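Local structure of pectate lyase 47 (Bacillus sp. TS-47, 1VBL) at residues Val294-Tyr297 with Asn298-Tyr301; Pro403-Val406 with Lys407-Gly411. The protein probably cleaves pectate by beta-elimination, as a thermostable, calcium-binding pectate lyase of polysaccharide lyase family 1. One frame throughout, in Å; residues are numbered along the deposited sequence.

Interaction 1 of 2, residues Val294-Tyr297 with Asn298-Tyr301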
loop_
_atom_site.group_PDB
_atom_site.type_symbol
_atom_site.label_atom_id
_atom_site.label_comp_id
_atom_site.label_asym_id
_atom_site.label_seq_id
_atom_site.Cartn_x
_atom_site.Cartn_y
_atom_site.Cartn_z
ATOM N N VAL A 294 14.138 -6.500 -2.749
ATOM C CA VAL A 294 13.309 -6.065 -1.642
ATOM C C VAL A 294 13.731 -6.757 -0.352
ATOM O O VAL A 294 13.748 -7.987 -0.266
ATOM C CB VAL A 294 11.821 -6.368 -1.937
ATOM C CG1 VAL A 294 10.965 -5.946 -0.754
ATOM C CG2 VAL A 294 11.378 -5.621 -3.203
ATOM N N HIS A 295 14.078 -5.944 0.640
ATOM C CA HIS A 295 14.515 -6.433 1.942
ATOM C C HIS A 295 13.316 -6.425 2.886
ATOM O O HIS A 295 12.740 -5.371 3.172
ATOM C CB HIS A 295 15.620 -5.529 2.495
ATOM C CG HIS A 295 16.363 -6.118 3.657
ATOM N ND1 HIS A 295 17.186 -5.368 4.468
ATOM C CD2 HIS A 295 16.437 -7.389 4.118
ATOM C CE1 HIS A 295 17.737 -6.151 5.379
ATOM N NE2 HIS A 295 17.301 -7.383 5.188
ATOM N N ILE A 296 12.950 -7.609 3.364
ATOM C CA ILE A 296 11.809 -7.773 4.256
ATOM C C ILE A 296 12.297 -8.340 5.580
ATOM O O ILE A 296 12.677 -9.508 5.643
ATOM C CB ILE A 296 10.792 -8.762 3.642
ATOM C CG1 ILE A 296 10.364 -8.264 2.256
ATOM C CG2 ILE A 296 9.601 -8.941 4.568
ATOM C CD1 ILE A 296 9.412 -9.208 1.541
ATOM N N TYR A 297 12.286 -7.532 6.638
ATOM C CA TYR A 297 12.755 -8.041 7.918
ATOM C C TYR A 297 12.040 -7.507 9.150
ATOM O O TYR A 297 11.503 -6.402 9.148
ATOM C CB TYR A 297 14.271 -7.809 8.043
ATOM C CG TYR A 297 14.708 -6.394 8.357
ATOM C CD1 TYR A 297 14.855 -5.966 9.681
ATOM C CD2 TYR A 297 15.014 -5.491 7.335
ATOM C CE1 TYR A 297 15.304 -4.679 9.978
ATOM C CE2 TYR A 297 15.464 -4.195 7.624
ATOM C CZ TYR A 297 15.606 -3.800 8.949
ATOM O OH TYR A 297 16.047 -2.526 9.238
ATOM N N ASN A 298 12.029 -8.322 10.200
ATOM C CA ASN A 298 11.409 -7.952 11.464
ATOM C C ASN A 298 9.953 -7.510 11.355
ATOM O O ASN A 298 9.513 -6.629 12.093
ATOM C CB ASN A 298 12.224 -6.844 12.132
ATOM C CG ASN A 298 13.529 -7.346 12.727
ATOM O OD1 ASN A 298 14.389 -6.553 13.105
ATOM N ND2 ASN A 298 13.679 -8.666 12.822
ATOM N N ASN A 299 9.206 -8.104 10.432
ATOM C CA ASN A 299 7.801 -7.752 10.297
ATOM C C ASN A 299 6.998 -8.782 11.072
ATOM O O ASN A 299 7.426 -9.928 11.212
ATOM C CB ASN A 299 7.379 -7.755 8.830
ATOM C CG ASN A 299 8.054 -6.659 8.036
ATOM O OD1 ASN A 299 7.760 -5.472 8.215
ATOM N ND2 ASN A 299 8.979 -7.048 7.166
ATOM N N TYR A 300 5.851 -8.361 11.591
ATOM C CA TYR A 300 4.978 -9.246 12.345
ATOM C C TYR A 300 3.659 -9.385 11.583
ATOM O O TYR A 300 2.998 -8.386 11.292
ATOM C CB TYR A 300 4.735 -8.671 13.744
ATOM C CG TYR A 300 3.774 -9.489 14.586
ATOM C CD1 TYR A 300 3.946 -10.865 14.738
ATOM C CD2 TYR A 300 2.693 -8.884 15.230
ATOM C CE1 TYR A 300 3.064 -11.625 15.512
ATOM C CE2 TYR A 300 1.802 -9.632 16.004
ATOM C CZ TYR A 300 1.992 -10.998 16.140
ATOM O OH TYR A 300 1.107 -11.741 16.884
ATOM N N TYR A 301 3.305 -10.622 11.242
ATOM C CA TYR A 301 2.079 -10.916 10.497
ATOM C C TYR A 301 1.172 -11.702 11.435
ATOM O O TYR A 301 1.561 -12.750 11.949
ATOM C CB TYR A 301 2.390 -11.754 9.250
ATOM C CG TYR A 301 3.458 -11.169 8.350
ATOM C CD1 TYR A 301 4.808 -11.266 8.685
ATOM C CD2 TYR A 301 3.119 -10.515 7.163
ATOM C CE1 TYR A 301 5.796 -10.726 7.864
ATOM C CE2 TYR A 301 4.105 -9.969 6.332
ATOM C CZ TYR A 301 5.438 -10.079 6.693
ATOM O OH TYR A 301 6.419 -9.527 5.901
#
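Strand 294-297 ends at Tyr297, where the chain bends sharply through Asn298 and resumes extended conformation at Tyr300-Tyr301. Asn298 takes left-handed helical angles (phi 54°), which brings Tyr297 O to 3.1 Å from Asn299 N, at too poor an angle for a hydrogen bond. No hydrogen bond joins 294-297 to 298-301; the bend is held from outside. Two consecutive strands of one coil meeting at a residue of this conformation are consistent with the short T2 turn of the right-handed parallel beta-helix of pectate lyases. Asn299 is placed as in the asparagine ladder of that turn, with OD1 accepting from Asn277 N, ND2 donating to Leu274 O, and its side chain touching Asn328 on the next coil. On the inner side of the bend, Ile296 CG2 lies 3.3 Å from Asn299 ND2 and 3.5 Å from Tyr301 OH, and meets both side chains roughly at right angles. That hydroxyl is hydrogen-bonded to Trp315 NE1, while the Tyr301 ring stacks on Phe330. Outside the bend, Tyr297 CG sits between its own N and carbonyl carbon (chi1 76°), which sets the ring beside the Asn298 amide. Asn298 OD1 reaches the ring edge in plane, 3.5 Å from Tyr297 CD1, the amide turned 67° from the ring. Both ends of this amide are held elsewhere, OD1 by His397 N and ND2 by Asn327 O.

Interaction 2 of 2, residues Pro403-Val406 with Lys407-Gly411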
loop_
_atom_site.group_PDB
_atom_site.type_symbol
_atom_site.label_atom_id
_atom_site.label_comp_id
_atom_site.label_asym_id
_atom_site.label_seq_id
_atom_site.Cartn_x
_atom_site.Cartn_y
_atom_site.Cartn_z
ATOM N N PRO A 403 7.341 -9.720 17.686
ATOM C CA PRO A 403 5.945 -9.428 18.048
ATOM C C PRO A 403 5.762 -8.324 19.092
ATOM O O PRO A 403 5.009 -7.374 18.879
ATOM C CB PRO A 403 5.428 -10.777 18.545
ATOM C CG PRO A 403 6.215 -11.757 17.714
ATOM C CD PRO A 403 7.612 -11.165 17.775
ATOM N N ALA A 404 6.442 -8.459 20.225
ATOM C CA ALA A 404 6.325 -7.471 21.292
ATOM C C ALA A 404 6.743 -6.084 20.812
ATOM O O ALA A 404 6.059 -5.094 21.067
ATOM C CB ALA A 404 7.176 -7.894 22.488
ATOM N N LEU A 405 7.867 -6.020 20.108
ATOM C CA LEU A 405 8.380 -4.757 19.598
ATOM C C LEU A 405 7.442 -4.084 18.594
ATOM O O LEU A 405 7.105 -2.905 18.734
ATOM C CB LEU A 405 9.743 -4.979 18.936
ATOM C CG LEU A 405 10.371 -3.723 18.334
ATOM C CD1 LEU A 405 10.630 -2.710 19.444
ATOM C CD2 LEU A 405 11.665 -4.080 17.622
ATOM N N VAL A 406 7.028 -4.835 17.580
ATOM C CA VAL A 406 6.149 -4.302 16.547
ATOM C C VAL A 406 4.783 -3.916 17.104
ATOM O O VAL A 406 4.251 -2.858 16.772
ATOM C CB VAL A 406 5.980 -5.319 15.391
ATOM C CG1 VAL A 406 4.959 -4.809 14.376
ATOM C CG2 VAL A 406 7.324 -5.541 14.702
ATOM N N LYS A 407 4.211 -4.757 17.959
ATOM C CA LYS A 407 2.908 -4.435 18.529
ATOM C C LYS A 407 2.971 -3.148 19.349
ATOM O O LYS A 407 2.021 -2.363 19.371
ATOM C CB LYS A 407 2.400 -5.596 19.392
ATOM C CG LYS A 407 1.961 -6.799 18.565
ATOM C CD LYS A 407 1.235 -7.851 19.390
ATOM C CE LYS A 407 2.184 -8.638 20.268
ATOM N NZ LYS A 407 1.507 -9.824 20.859
ATOM N N ALA A 408 4.106 -2.918 19.995
ATOM C CA ALA A 408 4.275 -1.735 20.829
ATOM C C ALA A 408 4.635 -0.446 20.098
ATOM O O ALA A 408 4.179 0.630 20.491
ATOM C CB ALA A 408 5.320 -2.015 21.909
ATOM N N LYS A 409 5.431 -0.542 19.037
ATOM C CA LYS A 409 5.882 0.655 18.330
ATOM C C LYS A 409 5.356 0.947 16.927
ATOM O O LYS A 409 5.481 2.074 16.447
ATOM C CB LYS A 409 7.410 0.668 18.279
ATOM C CG LYS A 409 8.081 0.422 19.625
ATOM C CD LYS A 409 9.496 0.985 19.655
ATOM C CE LYS A 409 10.353 0.459 18.509
ATOM N NZ LYS A 409 11.726 1.048 18.529
ATOM N N ALA A 410 4.779 -0.042 16.257
ATOM C CA ALA A 410 4.280 0.193 14.909
ATOM C C ALA A 410 2.972 0.977 14.888
ATOM O O ALA A 410 2.164 0.890 15.815
ATOM C CB ALA A 410 4.093 -1.138 14.180
ATOM N N GLY A 411 2.780 1.761 13.831
ATOM C CA GLY A 411 1.544 2.507 13.682
ATOM C C GLY A 411 1.516 3.966 14.077
ATOM O O GLY A 411 2.393 4.469 14.787
#
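Backbone hydrogen bonds from Lys407, Ala408, Lys409 and Ala410 back to Pro403, Ala404, Leu405 and Val406 make up the last two turns of helix 402-409 and its exit. All four have i to i+4 spacing. Lys407 N to Pro403 O, 2.9 Å, is the straightest at 162°; Ala408 N to Ala404 O is longer, 3.1 Å. Leu405 O accepts twice, from Lys409 N and, in a weak i to i+3 bond beside the regular one, from Ala408 N at 3.3 Å. Ala410 N still bonds to Val406 O at 2.9 Å, although Ala410 is the first residue to leave helical angles. The apolar contacts fall into two sets. Val406 CG1 meets Ala410 CB at 3.8 Å on the buried face, one turn apart. Toward a more exposed flank, the bend of the lysine at chi3 (-54°) brings Lys409 CE beside Leu405 CD1, the modelled 3.3 Å being doubtfully short; the two side chains cross obliquely. Of another kind is Lys407, whose methylenes lie along a carbonyl: its CG is 3.1 Å and its CE 3.4 Å from Pro403 O, to which its own N is already bonded. The helix lies against the outside of the beta-helix, with Leu405 on His276, Val406 and Ala410 on Tyr278 of strand 272-280, and Pro403 on Tyr300 of strand 293-303. Beyond its end, Ala410 touches Val247 and Gly411 makes a backbone bond with Tyr245, carrying the chain over to strand 239-251.

Interactions 1 and 2 are far apart in sequence, yet their centres lie about 13 Å apart and they touch directly: the C-terminal helix rests on the outer side of the turn in strand 293-303. Tyr300, whose side chain takes no part in interaction 1, makes most of the join. Its CE1 is 3.8 Å from Pro403 CG, its CE2 3.8 Å from Lys407 CG, and its CB 3.9 Å from Val406 CG1, so two residues one turn apart lie on the same side of the ring plane while Val406 meets the CB. Asn298 O adds a packing contact with Val406 CG2 at 3.6 Å. Both interactions lie away from the calcium site formed by Asp190, Asp229 and Asp233.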